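Local coordinates for Non-catalytic protein 1 (Piromyces equi, PDB 1WCU) that probably binds plant cell-wall polysaccharides as a family 29 carbohydrate-binding module, with no catalytic activity of its own, at residues N34-T39 against I129-I134; A47-N52 against R116-D121; G61-L66 against G139-H144; Y65-T70 against S99-Y104; T70-L75 against P123-P128. All coordinates share one frame; numbering follows the deposited sequence. Where two conformers were deposited one is given.

Following the chain from its N terminus, residues 34-39 begin interaction 1, which closes the long loop to 129-134 and encloses interactions 2, 4 and 5. Strand 47-52 opens interaction 2, whose partner 116-121 closes a loop that in turn contains interaction 4. Interaction 3 starts from 61-66 and ends beyond the last strand, at 139-144, so it crosses both 1 and 2. It shares Y65 and L66 with interaction 4, which pairs 65-70 with 99-104. Interaction 5 lies within the spans of 1 and 3 but crosses 2 and 4. Interactions 1 and 4 build one sheet, interaction 2 builds the other, interaction 5 joins connecting loops and interaction 3 fastens the C-terminal segment.

Interaction 1 of 5, residues N34-T39 against I129-I134; sequences NSLVLT and IYMRYI
V37 and Y130 lie side by side and point the same way, V37 CG2 resting 3.6 Å from Y130 CD2. L38 and I129 do likewise on the other face, with L38 CD2 3.7 Å from I129 CD1. On that same face M131 crosses L36 obliquely: its chain bends at chi3 (-88°), which carries CE to 3.7 Å from both L36 CD2 and L38 CB. In this antiparallel beta-sandwich, L36, L38 and M131 face inward onto I48 of the opposite sheet. L36 and M131, like L38 and I129, are hydrogen-bonded pairs, whereas V37 and Y130 are a non-hydrogen-bonded pair. Beyond the ladder, R132 NE donates to N34 O (2.9 Å) from above the carbonyl plane, and R132 NH2 reaches D33 O. N34 ND2 lies over one face of the guanidinium, while N34 OD1 is hydrogen-bonded to G13 N. An alanine at R132 would remove the guanidinium and would probably leave N34 O and D33 O without these side-chain donors.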
# COMPACT_ATOMS: atom_id res chain seq x y z
N ASN A 34 -13.67 -8.29 -6.33
CA ASN A 34 -13.94 -7.38 -5.22
C ASN A 34 -12.69 -6.95 -4.47
O ASN A 34 -12.68 -6.85 -3.24
CB ASN A 34 -14.99 -7.99 -4.28
CG ASN A 34 -15.67 -6.94 -3.42
OD1 ASN A 34 -15.85 -5.80 -3.84
ND2 ASN A 34 -16.06 -7.32 -2.21
N SER A 35 -11.64 -6.69 -5.24
CA SER A 35 -10.36 -6.24 -4.73
C SER A 35 -9.72 -5.26 -5.70
O SER A 35 -10.16 -5.10 -6.83
CB SER A 35 -9.36 -7.37 -4.52
OG SER A 35 -9.75 -8.61 -5.06
N LEU A 36 -8.67 -4.60 -5.21
CA LEU A 36 -7.81 -3.73 -6.00
C LEU A 36 -6.68 -4.62 -6.45
O LEU A 36 -6.04 -5.28 -5.64
CB LEU A 36 -7.31 -2.57 -5.13
CG LEU A 36 -6.42 -1.49 -5.75
CD1 LEU A 36 -6.47 -0.24 -4.88
CD2 LEU A 36 -4.97 -1.94 -5.89
N VAL A 37 -6.43 -4.66 -7.75
CA VAL A 37 -5.48 -5.62 -8.32
C VAL A 37 -4.30 -4.89 -8.96
O VAL A 37 -4.48 -4.05 -9.85
CB VAL A 37 -6.15 -6.47 -9.38
CG1 VAL A 37 -5.22 -7.59 -9.82
CG2 VAL A 37 -7.44 -7.06 -8.84
N LEU A 38 -3.09 -5.25 -8.53
CA LEU A 38 -1.85 -4.89 -9.22
C LEU A 38 -1.44 -6.05 -10.10
O LEU A 38 -1.26 -7.17 -9.60
CB LEU A 38 -0.72 -4.65 -8.20
CG LEU A 38 0.74 -4.70 -8.68
CD1 LEU A 38 0.98 -3.66 -9.77
CD2 LEU A 38 1.71 -4.53 -7.52
N THR A 39 -1.28 -5.79 -11.39
CA THR A 39 -0.64 -6.74 -12.29
C THR A 39 0.54 -6.02 -12.94
O THR A 39 0.34 -5.08 -13.73
CB THR A 39 -1.60 -7.25 -13.38
OG1 THR A 39 -2.81 -7.76 -12.78
CG2 THR A 39 -0.95 -8.32 -14.23
N ILE A 129 -1.95 -9.42 -8.01
CA ILE A 129 -1.84 -9.24 -6.57
C ILE A 129 -3.13 -8.55 -6.13
O ILE A 129 -3.36 -7.39 -6.49
CB ILE A 129 -0.59 -8.38 -6.22
CG1 ILE A 129 0.68 -9.10 -6.70
CG2 ILE A 129 -0.53 -8.10 -4.72
CD1 ILE A 129 1.85 -8.18 -6.87
N TYR A 130 -3.97 -9.29 -5.41
CA TYR A 130 -5.29 -8.80 -4.98
C TYR A 130 -5.21 -8.20 -3.58
O TYR A 130 -4.63 -8.80 -2.67
CB TYR A 130 -6.31 -9.96 -4.96
CG TYR A 130 -6.49 -10.66 -6.29
CD1 TYR A 130 -5.70 -11.75 -6.63
CD2 TYR A 130 -7.45 -10.25 -7.20
CE1 TYR A 130 -5.84 -12.40 -7.84
CE2 TYR A 130 -7.61 -10.89 -8.43
CZ TYR A 130 -6.81 -11.97 -8.73
OH TYR A 130 -6.95 -12.61 -9.97
N MET A 131 -5.79 -7.01 -3.43
CA MET A 131 -5.66 -6.27 -2.16
C MET A 131 -7.02 -5.78 -1.68
O MET A 131 -7.88 -5.42 -2.48
CB MET A 131 -4.71 -5.08 -2.33
CG MET A 131 -3.28 -5.52 -2.54
SD MET A 131 -2.21 -4.23 -3.14
CE MET A 131 -2.44 -4.41 -4.89
N ARG A 132 -7.18 -5.72 -0.36
CA ARG A 132 -8.35 -5.12 0.27
C ARG A 132 -7.93 -4.37 1.52
O ARG A 132 -6.89 -4.66 2.11
CB ARG A 132 -9.38 -6.19 0.67
CG ARG A 132 -10.09 -6.84 -0.49
CD ARG A 132 -10.98 -7.99 -0.03
NE ARG A 132 -11.67 -8.61 -1.17
CZ ARG A 132 -12.30 -9.78 -1.14
NH1 ARG A 132 -12.36 -10.47 -0.01
NH2 ARG A 132 -12.83 -10.27 -2.24
N TYR A 133 -8.76 -3.42 1.94
CA TYR A 133 -8.61 -2.75 3.24
C TYR A 133 -7.21 -2.14 3.42
O TYR A 133 -6.52 -2.41 4.40
CB TYR A 133 -8.97 -3.68 4.41
CG TYR A 133 -10.25 -4.48 4.22
CD1 TYR A 133 -11.48 -3.87 4.12
CD2 TYR A 133 -10.18 -5.85 4.10
CE1 TYR A 133 -12.66 -4.66 3.92
CE2 TYR A 133 -11.30 -6.62 3.91
CZ TYR A 133 -12.52 -6.04 3.81
OH TYR A 133 -13.61 -6.88 3.61
N ILE A 134 -6.82 -1.30 2.47
CA ILE A 134 -5.58 -0.56 2.55
C ILE A 134 -5.83 0.66 3.42
O ILE A 134 -6.60 1.55 3.06
CB ILE A 134 -5.08 -0.12 1.15
CG1 ILE A 134 -4.90 -1.35 0.24
CG2 ILE A 134 -3.77 0.65 1.31
CD1 ILE A 134 -4.59 -0.98 -1.20

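Interaction 2 of 5, residues A47-N52 against R116-D121; sequences AISLKN and RIIVQD
I48 and V119 lie side by side on the buried apolar side of this contact, I48 CG1 standing 3.9 Å from V119 CB. The I48 chi1 of 57° sets CG1 between the backbone N and the carbonyl carbon, facing this neighbour. The backbone beside them is closely paired: L50 N donates to I117 O at 2.8 Å with an almost straight bond (170°), and the pairs I48-V119 and L50-I117 are each bonded in both directions. The tightest side-chain packing is on the opposite face, where S49 OG is pressed against the stem of R116, 3.3 Å from R116 CG, and hydrogen-bonded to Q79. A47 CB meets Q120 CG at 3.9 Å. These are two inner, neighbouring strands of the five-stranded antiparallel sheet of a beta-sandwich. I48, L50 and V119 turn to the other sheet, reaching M131 and I134. On the S49 face R116 touches W23, and A47 and Q120 touch W25; aromatic side chains commonly form the sugar platform in such modules, so this face may border the binding site. Packing is looser toward solvent, where K51 is partly exposed. K51 bends at chi2 (75°), and its CD stays 4.2 Å from R116 NE. K51 NZ and R116 NH2 come within 4.6 Å, a repulsion probably eased by salt bridges from K51 to D115 and R116 to E86.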
# COMPACT_ATOMS: atom_id res chain seq x y z
N ALA A 47 4.67 -1.65 -10.11
CA ALA A 47 4.14 -1.16 -8.84
C ALA A 47 2.85 -0.38 -8.99
O ALA A 47 2.64 0.29 -10.00
CB ALA A 47 5.13 -0.24 -8.19
N ILE A 48 2.03 -0.42 -7.95
CA ILE A 48 1.11 0.69 -7.69
C ILE A 48 1.77 1.62 -6.67
O ILE A 48 2.63 1.20 -5.89
CB ILE A 48 -0.27 0.24 -7.20
CG1 ILE A 48 -0.17 -0.61 -5.94
CG2 ILE A 48 -1.04 -0.41 -8.32
CD1 ILE A 48 -1.50 -0.81 -5.26
N SER A 49 1.42 2.90 -6.71
CA SER A 49 1.90 3.86 -5.71
C SER A 49 0.73 4.78 -5.38
O SER A 49 0.32 5.62 -6.20
CB SER A 49 3.12 4.62 -6.21
OG SER A 49 3.56 5.47 -5.18
N LEU A 50 0.15 4.58 -4.20
CA LEU A 50 -1.12 5.19 -3.87
C LEU A 50 -0.86 6.52 -3.17
O LEU A 50 -0.43 6.57 -2.00
CB LEU A 50 -1.98 4.24 -3.03
CG LEU A 50 -2.24 2.90 -3.73
CD1 LEU A 50 -2.99 1.97 -2.78
CD2 LEU A 50 -3.00 3.07 -5.05
N LYS A 51 -1.11 7.58 -3.93
CA LYS A 51 -0.86 8.98 -3.55
C LYS A 51 -2.07 9.56 -2.82
O LYS A 51 -3.20 9.43 -3.28
CB LYS A 51 -0.55 9.79 -4.82
CG LYS A 51 -0.61 11.32 -4.68
CD LYS A 51 0.59 11.91 -3.93
CE LYS A 51 0.46 13.44 -3.91
NZ LYS A 51 1.66 14.20 -3.45
N ASN A 52 -1.79 10.18 -1.68
CA ASN A 52 -2.79 10.94 -0.92
C ASN A 52 -2.91 12.34 -1.49
O ASN A 52 -1.96 13.12 -1.41
CB ASN A 52 -2.36 10.98 0.56
CG ASN A 52 -3.47 11.40 1.48
OD1 ASN A 52 -4.42 12.07 1.09
ND2 ASN A 52 -3.38 10.96 2.72
N ARG A 116 2.97 8.57 -0.41
CA ARG A 116 2.66 7.45 -1.33
C ARG A 116 3.01 6.11 -0.70
O ARG A 116 4.12 5.94 -0.15
CB ARG A 116 3.43 7.60 -2.64
CG ARG A 116 2.69 8.29 -3.75
CD ARG A 116 3.63 8.77 -4.85
NE ARG A 116 4.28 10.00 -4.44
CZ ARG A 116 5.00 10.79 -5.22
NH1 ARG A 116 5.35 10.41 -6.44
NH2 ARG A 116 5.43 11.93 -4.74
N ILE A 117 2.07 5.17 -0.84
CA ILE A 117 2.24 3.78 -0.44
C ILE A 117 2.44 2.93 -1.70
O ILE A 117 1.55 2.84 -2.56
CB ILE A 117 0.99 3.26 0.32
CG1 ILE A 117 0.79 4.07 1.61
CG2 ILE A 117 1.14 1.77 0.64
CD1 ILE A 117 -0.54 3.82 2.32
N ILE A 118 3.59 2.26 -1.78
CA ILE A 118 3.97 1.43 -2.92
C ILE A 118 3.77 -0.05 -2.62
O ILE A 118 4.13 -0.51 -1.54
CB ILE A 118 5.47 1.63 -3.24
CG1 ILE A 118 5.73 3.03 -3.82
CG2 ILE A 118 5.98 0.57 -4.21
CD1 ILE A 118 7.19 3.45 -3.71
N VAL A 119 3.17 -0.77 -3.56
CA VAL A 119 3.13 -2.25 -3.52
C VAL A 119 3.75 -2.69 -4.83
O VAL A 119 3.36 -2.19 -5.88
CB VAL A 119 1.71 -2.82 -3.37
CG1 VAL A 119 1.73 -4.35 -3.26
CG2 VAL A 119 1.05 -2.24 -2.12
N GLN A 120 4.72 -3.60 -4.78
CA GLN A 120 5.55 -3.92 -5.94
C GLN A 120 5.80 -5.43 -6.06
O GLN A 120 6.02 -6.10 -5.05
CB GLN A 120 6.87 -3.13 -5.83
CG GLN A 120 7.66 -3.00 -7.08
CD GLN A 120 8.63 -1.81 -7.08
OE1 GLN A 120 8.94 -1.16 -6.05
NE2 GLN A 120 9.12 -1.51 -8.25
N ASP A 121 5.74 -5.94 -7.29
CA ASP A 121 5.95 -7.37 -7.59
C ASP A 121 7.42 -7.71 -7.74
O ASP A 121 8.00 -7.49 -8.79
CB ASP A 121 5.20 -7.73 -8.89
CG ASP A 121 5.25 -9.20 -9.20
OD1 ASP A 121 5.66 -10.02 -8.33
OD2 ASP A 121 4.76 -9.56 -10.29

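Interaction 3 of 5, residues G61-L66 against G139-H144; sequences GGCIYL and GSCDDH
The C63-C141 disulfide is a covalent cross-link that ties strand 62-66, near the start of its run through the sheet, to the irregular segment following the last strand. C63 SG and C141 SG are 2.1 Å apart with a torsion of 104° about the sulfur-sulfur bond. C63 places its sulfur anti to the backbone N (chi1 -171°), reaching across to a C141 sulfur that lies beside its own backbone N. Next to the bridge the two chains are joined by a water, which donates to G62 O at 3.0 Å and accepts from C141 N at 3.2 Å. G62 CA also makes a close contact with G139 O, and the backbone angles at G62 suit glycine, since a CB would be jammed against the carbonyl O of G61. Farther along, the imidazole of H144 lies against Y65: H144 CE1 approaches Y65 CG to 3.5 Å. The ring planes are only 26° apart but slid past one another, with centroids 4.9 Å apart, so overlap is slight, and Y65 CB sits off-centre above the imidazole. H144 ND1 is buried here without a polar partner. K105 NZ is also hydrogen-bonded to the carbonyl oxygens of C141 and H144. A disulfide, supplemented by an aromatic contact, thus ties the C-terminal segment to a beta-sandwich strand.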
# COMPACT_ATOMS: atom_id res chain seq x y z
N GLY A 61 5.92 8.63 10.19
CA GLY A 61 5.83 7.33 10.88
C GLY A 61 4.44 6.74 10.72
O GLY A 61 3.76 7.01 9.74
N GLY A 62 4.03 5.95 11.70
CA GLY A 62 2.71 5.31 11.69
C GLY A 62 2.74 3.86 11.24
O GLY A 62 3.77 3.17 11.36
N CYS A 63 1.60 3.41 10.73
CA CYS A 63 1.41 2.01 10.38
C CYS A 63 0.64 1.91 9.07
O CYS A 63 -0.36 2.61 8.89
CB CYS A 63 0.63 1.31 11.48
SG CYS A 63 0.54 -0.51 11.26
N ILE A 64 1.10 1.03 8.19
CA ILE A 64 0.37 0.68 6.98
C ILE A 64 -0.19 -0.73 7.16
O ILE A 64 0.56 -1.68 7.39
CB ILE A 64 1.29 0.75 5.73
CG1 ILE A 64 1.76 2.19 5.46
CG2 ILE A 64 0.59 0.19 4.49
CD1 ILE A 64 2.96 2.32 4.55
N TYR A 65 -1.51 -0.84 7.02
CA TYR A 65 -2.24 -2.11 7.09
C TYR A 65 -2.84 -2.39 5.72
O TYR A 65 -3.35 -1.48 5.05
CB TYR A 65 -3.37 -2.02 8.12
CG TYR A 65 -4.30 -3.20 8.14
CD1 TYR A 65 -5.37 -3.27 7.27
CD2 TYR A 65 -4.13 -4.25 9.03
CE1 TYR A 65 -6.25 -4.36 7.28
CE2 TYR A 65 -4.99 -5.35 9.04
CZ TYR A 65 -6.04 -5.38 8.17
OH TYR A 65 -6.91 -6.47 8.16
N LEU A 66 -2.80 -3.65 5.30
CA LEU A 66 -3.62 -4.12 4.17
C LEU A 66 -3.75 -5.63 4.20
O LEU A 66 -3.00 -6.31 4.93
CB LEU A 66 -3.05 -3.66 2.82
CG LEU A 66 -1.85 -4.42 2.24
CD1 LEU A 66 -1.62 -4.00 0.79
CD2 LEU A 66 -0.62 -4.18 3.06
N GLY A 139 -0.95 6.08 14.17
CA GLY A 139 -0.57 5.38 15.40
C GLY A 139 0.37 4.21 15.13
O GLY A 139 0.72 3.91 14.00
N SER A 140 0.78 3.53 16.19
CA SER A 140 1.68 2.40 16.03
C SER A 140 0.92 1.18 15.54
O SER A 140 -0.28 1.04 15.72
CB SER A 140 2.34 2.10 17.36
OG SER A 140 1.40 1.57 18.23
N CYS A 141 1.64 0.26 14.91
CA CYS A 141 1.00 -0.97 14.49
C CYS A 141 0.49 -1.79 15.68
O CYS A 141 -0.52 -2.44 15.55
CB CYS A 141 1.94 -1.83 13.65
SG CYS A 141 2.36 -1.16 12.02
N ASP A 142 1.19 -1.72 16.81
CA ASP A 142 0.74 -2.42 18.02
C ASP A 142 -0.70 -2.00 18.40
O ASP A 142 -1.50 -2.83 18.85
CB ASP A 142 1.67 -2.12 19.20
CG ASP A 142 2.99 -2.86 19.13
OD1 ASP A 142 3.20 -3.70 18.22
OD2 ASP A 142 3.85 -2.61 20.00
N ASP A 143 -1.02 -0.72 18.19
CA ASP A 143 -2.34 -0.19 18.54
C ASP A 143 -3.42 -0.31 17.44
O ASP A 143 -4.55 0.11 17.67
CB ASP A 143 -2.21 1.28 18.97
CG ASP A 143 -1.41 1.46 20.26
OD1 ASP A 143 -1.31 0.51 21.06
OD2 ASP A 143 -0.89 2.57 20.48
N HIS A 144 -3.07 -0.85 16.27
CA HIS A 144 -4.04 -1.05 15.16
C HIS A 144 -4.67 -2.46 15.10
O HIS A 144 -3.94 -3.46 15.10
CB HIS A 144 -3.33 -0.80 13.81
CG HIS A 144 -4.25 -0.79 12.63
ND1 HIS A 144 -4.78 -1.94 12.08
CD2 HIS A 144 -4.74 0.24 11.88
CE1 HIS A 144 -5.56 -1.63 11.06
NE2 HIS A 144 -5.54 -0.32 10.91
O HOH W 1 4.34 1.55 13.82

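Interaction 4 of 5, residues Y65-T70 against S99-Y104; sequences YLQVKT and SDFTEY
K69 CB lies over the centre of one face of the F101 ring, 3.7 Å from its centroid and only 7° off the normal, a CH-pi contact. At chi3 (73°) the lysine chain bends and brings CE to 3.7 Å from F101 CE2. The backbone carbon of Q67 is at the edge of that ring, near its plane, and Q67 NE2 comes within 3.5 Å of F101 CB. For Y104, L66 O lies at the ring edge and V68 CB approaches CE1 obliquely at 3.9 Å. A water in the plane of the Y104 ring is hydrogen-bonded to its hydroxyl and also donates to V68 O, while R96 N is a further partner of the phenol. E103 OE2 lies in the ring plane of Y65 at its edge, 2.6 Å from Y65 OH, with the carboxylate turned 80° from the ring. The same OH is 3.0 Å from Q67 OE1, so one phenol proton faces two acceptors. In the backbone, L66 with Y104 and V68 with T102 form hydrogen-bonded antiparallel pairs. K69 combines several chemistries: its stem lies on F101, while NZ makes a salt bridge to D33, a cation-pi contact with Y130 and a water-mediated link to D100 OD1. The positive end is therefore likely to be stabilised by both acids, one directly and one through solvent.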
# COMPACT_ATOMS: atom_id res chain seq x y z
N TYR A 65 -1.51 -0.84 7.02
CA TYR A 65 -2.24 -2.11 7.09
C TYR A 65 -2.84 -2.39 5.72
O TYR A 65 -3.35 -1.48 5.05
CB TYR A 65 -3.37 -2.02 8.12
CG TYR A 65 -4.30 -3.20 8.14
CD1 TYR A 65 -5.37 -3.27 7.27
CD2 TYR A 65 -4.13 -4.25 9.03
CE1 TYR A 65 -6.25 -4.36 7.28
CE2 TYR A 65 -4.99 -5.35 9.04
CZ TYR A 65 -6.04 -5.38 8.17
OH TYR A 65 -6.91 -6.47 8.16
N LEU A 66 -2.80 -3.65 5.30
CA LEU A 66 -3.62 -4.12 4.17
C LEU A 66 -3.75 -5.63 4.20
O LEU A 66 -3.00 -6.31 4.93
CB LEU A 66 -3.05 -3.66 2.82
CG LEU A 66 -1.85 -4.42 2.24
CD1 LEU A 66 -1.62 -4.00 0.79
CD2 LEU A 66 -0.62 -4.18 3.06
N GLN A 67 -4.69 -6.12 3.42
CA GLN A 67 -4.83 -7.55 3.16
C GLN A 67 -4.43 -7.85 1.72
O GLN A 67 -4.78 -7.10 0.80
CB GLN A 67 -6.26 -8.03 3.43
CG GLN A 67 -6.70 -7.79 4.87
CD GLN A 67 -8.09 -8.31 5.19
OE1 GLN A 67 -8.63 -8.01 6.27
NE2 GLN A 67 -8.68 -9.05 4.27
N VAL A 68 -3.71 -8.96 1.54
CA VAL A 68 -3.24 -9.38 0.21
C VAL A 68 -3.57 -10.85 -0.01
O VAL A 68 -3.44 -11.67 0.91
CB VAL A 68 -1.72 -9.21 0.08
CG1 VAL A 68 -1.27 -9.52 -1.36
CG2 VAL A 68 -1.30 -7.80 0.47
N LYS A 69 -3.98 -11.18 -1.25
CA LYS A 69 -4.15 -12.55 -1.73
C LYS A 69 -3.43 -12.61 -3.05
O LYS A 69 -3.69 -11.80 -3.94
CB LYS A 69 -5.64 -12.86 -1.93
CG LYS A 69 -5.90 -14.22 -2.58
CD LYS A 69 -7.38 -14.50 -2.73
CE LYS A 69 -8.03 -13.70 -3.79
NZ LYS A 69 -9.47 -14.11 -3.96
N THR A 70 -2.51 -13.56 -3.21
CA THR A 70 -1.71 -13.64 -4.43
C THR A 70 -0.88 -14.91 -4.50
O THR A 70 -0.55 -15.49 -3.47
CB THR A 70 -0.74 -12.41 -4.55
OG1 THR A 70 -0.10 -12.41 -5.84
CG2 THR A 70 0.31 -12.42 -3.47
N SER A 99 -3.29 -18.20 -0.29
CA SER A 99 -4.49 -18.69 -0.96
C SER A 99 -5.72 -17.80 -0.73
O SER A 99 -6.59 -17.67 -1.63
CB SER A 99 -4.71 -20.16 -0.52
OG SER A 99 -3.86 -20.91 -1.37
N ASP A 100 -5.80 -17.18 0.44
CA ASP A 100 -6.86 -16.23 0.77
C ASP A 100 -6.21 -14.96 1.27
O ASP A 100 -4.99 -14.87 1.36
CB ASP A 100 -7.80 -16.81 1.84
CG ASP A 100 -9.24 -16.26 1.75
OD1 ASP A 100 -9.47 -15.16 1.18
OD2 ASP A 100 -10.16 -16.94 2.27
N PHE A 101 -7.03 -13.96 1.58
CA PHE A 101 -6.52 -12.68 2.08
C PHE A 101 -5.80 -12.83 3.41
O PHE A 101 -6.33 -13.43 4.36
CB PHE A 101 -7.66 -11.65 2.14
CG PHE A 101 -8.07 -11.18 0.78
CD1 PHE A 101 -7.39 -10.15 0.15
CD2 PHE A 101 -9.08 -11.81 0.07
CE1 PHE A 101 -7.72 -9.75 -1.13
CE2 PHE A 101 -9.42 -11.41 -1.19
CZ PHE A 101 -8.74 -10.38 -1.80
N THR A 102 -4.58 -12.32 3.45
CA THR A 102 -3.71 -12.33 4.63
C THR A 102 -3.50 -10.89 5.10
O THR A 102 -3.24 -10.00 4.28
CB THR A 102 -2.35 -12.93 4.24
OG1 THR A 102 -2.54 -14.24 3.69
CG2 THR A 102 -1.36 -12.99 5.39
N GLU A 103 -3.61 -10.65 6.40
CA GLU A 103 -3.38 -9.33 6.97
C GLU A 103 -1.89 -9.07 7.16
O GLU A 103 -1.14 -9.96 7.59
CB GLU A 103 -4.02 -9.22 8.36
CG GLU A 103 -5.51 -9.51 8.42
CD GLU A 103 -6.07 -9.29 9.82
OE1 GLU A 103 -6.06 -10.25 10.62
OE2 GLU A 103 -6.54 -8.19 10.10
N TYR A 104 -1.48 -7.84 6.86
CA TYR A 104 -0.15 -7.36 7.13
C TYR A 104 -0.22 -5.99 7.80
O TYR A 104 -1.07 -5.16 7.44
CB TYR A 104 0.62 -7.19 5.82
CG TYR A 104 0.86 -8.46 5.02
CD1 TYR A 104 -0.09 -8.94 4.12
CD2 TYR A 104 2.05 -9.18 5.15
CE1 TYR A 104 0.13 -10.11 3.40
CE2 TYR A 104 2.27 -10.33 4.41
CZ TYR A 104 1.30 -10.79 3.55
OH TYR A 104 1.53 -11.93 2.78
O HOH W 2 -0.35 -12.46 0.89
O HOH W 3 -10.82 -14.93 -1.44

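Interaction 5 of 5, residues T70-L75 against P123-P128; sequences TETEGL and PASNIP
T70 begins an ST turn where strand 65-70 ends, and through it the turn meets P128, the last residue of the loop that leads into strand 129-134. Its hydroxyl works both ways: T70 OG1 donates to P128 O at 2.9 Å and accepts from T72 N at 3.1 Å along a nearly straight bond (169°). The chi1 of -172° turns OG1 to the carbonyl-carbon side, toward both P128 O and the T72 amide. P128 O is also met by a water, which donates to it at 2.8 Å and accepts from E71 N. A valine in place of T70 would lack the hydroxyl and would probably leave P128 O without its side-chain donor and the T72 amide without its turn acceptor. A second ST turn lies in the facing loop, where S125 OG accepts from I127 N. T72 points at this turn, and D121 holds the two hydroxyls on its two carboxylate oxygens, OD1 with T72 OG1 and OD2 with S125 OG. T72 CB meets I127 CB at 4.1 Å. At the far end E73 and P123 cross at about a right angle, E73 CG 3.7 Å from P123 CG, while P123 CD lies 3.1 Å from E73 O.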
# COMPACT_ATOMS: atom_id res chain seq x y z
N THR A 70 -2.51 -13.56 -3.21
CA THR A 70 -1.71 -13.64 -4.43
C THR A 70 -0.88 -14.91 -4.50
O THR A 70 -0.55 -15.49 -3.47
CB THR A 70 -0.74 -12.41 -4.55
OG1 THR A 70 -0.10 -12.41 -5.84
CG2 THR A 70 0.31 -12.42 -3.47
N GLU A 71 -0.52 -15.30 -5.72
CA GLU A 71 0.42 -16.39 -5.96
C GLU A 71 1.87 -15.92 -6.14
O GLU A 71 2.79 -16.74 -6.27
CB GLU A 71 -0.02 -17.21 -7.17
CG GLU A 71 -1.29 -18.00 -6.98
CD GLU A 71 -1.58 -18.88 -8.17
OE1 GLU A 71 -0.95 -19.95 -8.29
OE2 GLU A 71 -2.41 -18.48 -9.02
N THR A 72 2.11 -14.61 -6.16
CA THR A 72 3.46 -14.08 -6.21
C THR A 72 3.83 -13.50 -4.82
O THR A 72 3.30 -13.92 -3.80
CB THR A 72 3.64 -13.10 -7.41
OG1 THR A 72 5.03 -12.79 -7.58
CG2 THR A 72 2.83 -11.81 -7.26
N GLU A 73 4.79 -12.58 -4.80
CA GLU A 73 5.32 -12.02 -3.56
C GLU A 73 5.95 -10.69 -3.90
O GLU A 73 6.14 -10.36 -5.07
CB GLU A 73 6.34 -12.95 -2.92
CG GLU A 73 7.55 -13.27 -3.80
CD GLU A 73 8.48 -14.30 -3.18
OE1 GLU A 73 7.98 -15.34 -2.69
OE2 GLU A 73 9.71 -14.07 -3.18
N GLY A 74 6.32 -9.93 -2.88
CA GLY A 74 6.94 -8.65 -3.16
C GLY A 74 7.13 -7.74 -1.98
O GLY A 74 7.22 -8.19 -0.85
N LEU A 75 7.23 -6.44 -2.27
CA LEU A 75 7.61 -5.43 -1.30
C LEU A 75 6.56 -4.35 -1.15
O LEU A 75 5.82 -4.03 -2.09
CB LEU A 75 8.92 -4.77 -1.74
CG LEU A 75 10.15 -5.69 -1.72
CD1 LEU A 75 11.38 -5.05 -2.29
CD2 LEU A 75 10.45 -6.17 -0.33
N PRO A 123 9.32 -10.64 -7.94
CA PRO A 123 9.70 -11.53 -9.03
C PRO A 123 9.40 -11.11 -10.46
O PRO A 123 9.73 -11.88 -11.37
CB PRO A 123 8.93 -12.82 -8.73
CG PRO A 123 8.58 -12.73 -7.30
CD PRO A 123 8.35 -11.27 -7.04
N ALA A 124 8.78 -9.95 -10.70
CA ALA A 124 8.41 -9.54 -12.05
C ALA A 124 7.65 -10.66 -12.77
O ALA A 124 8.03 -11.11 -13.84
CB ALA A 124 9.64 -9.11 -12.84
N SER A 125 6.55 -11.06 -12.16
CA SER A 125 5.83 -12.29 -12.48
C SER A 125 4.62 -12.15 -13.40
O SER A 125 4.11 -13.15 -13.90
CB SER A 125 5.33 -12.94 -11.19
OG SER A 125 4.29 -12.18 -10.61
N ASN A 126 4.11 -10.93 -13.54
CA ASN A 126 2.88 -10.69 -14.30
C ASN A 126 1.67 -11.42 -13.71
O ASN A 126 0.67 -11.62 -14.41
CB ASN A 126 3.07 -11.06 -15.80
CG ASN A 126 1.98 -10.54 -16.71
OD1 ASN A 126 1.60 -9.35 -16.70
ND2 ASN A 126 1.47 -11.43 -17.55
N ILE A 127 1.75 -11.75 -12.41
CA ILE A 127 0.68 -12.46 -11.68
C ILE A 127 -0.11 -11.44 -10.86
O ILE A 127 0.48 -10.61 -10.19
CB ILE A 127 1.28 -13.51 -10.72
CG1 ILE A 127 1.89 -14.67 -11.53
CG2 ILE A 127 0.24 -14.04 -9.72
CD1 ILE A 127 2.64 -15.66 -10.70
N PRO A 128 -1.45 -11.51 -10.88
CA PRO A 128 -2.22 -10.52 -10.14
C PRO A 128 -2.01 -10.60 -8.62
O PRO A 128 -1.88 -11.69 -8.04
CB PRO A 128 -3.67 -10.82 -10.53
CG PRO A 128 -3.65 -12.26 -10.93
CD PRO A 128 -2.32 -12.45 -11.62
O HOH W 4 -2.48 -14.40 -7.78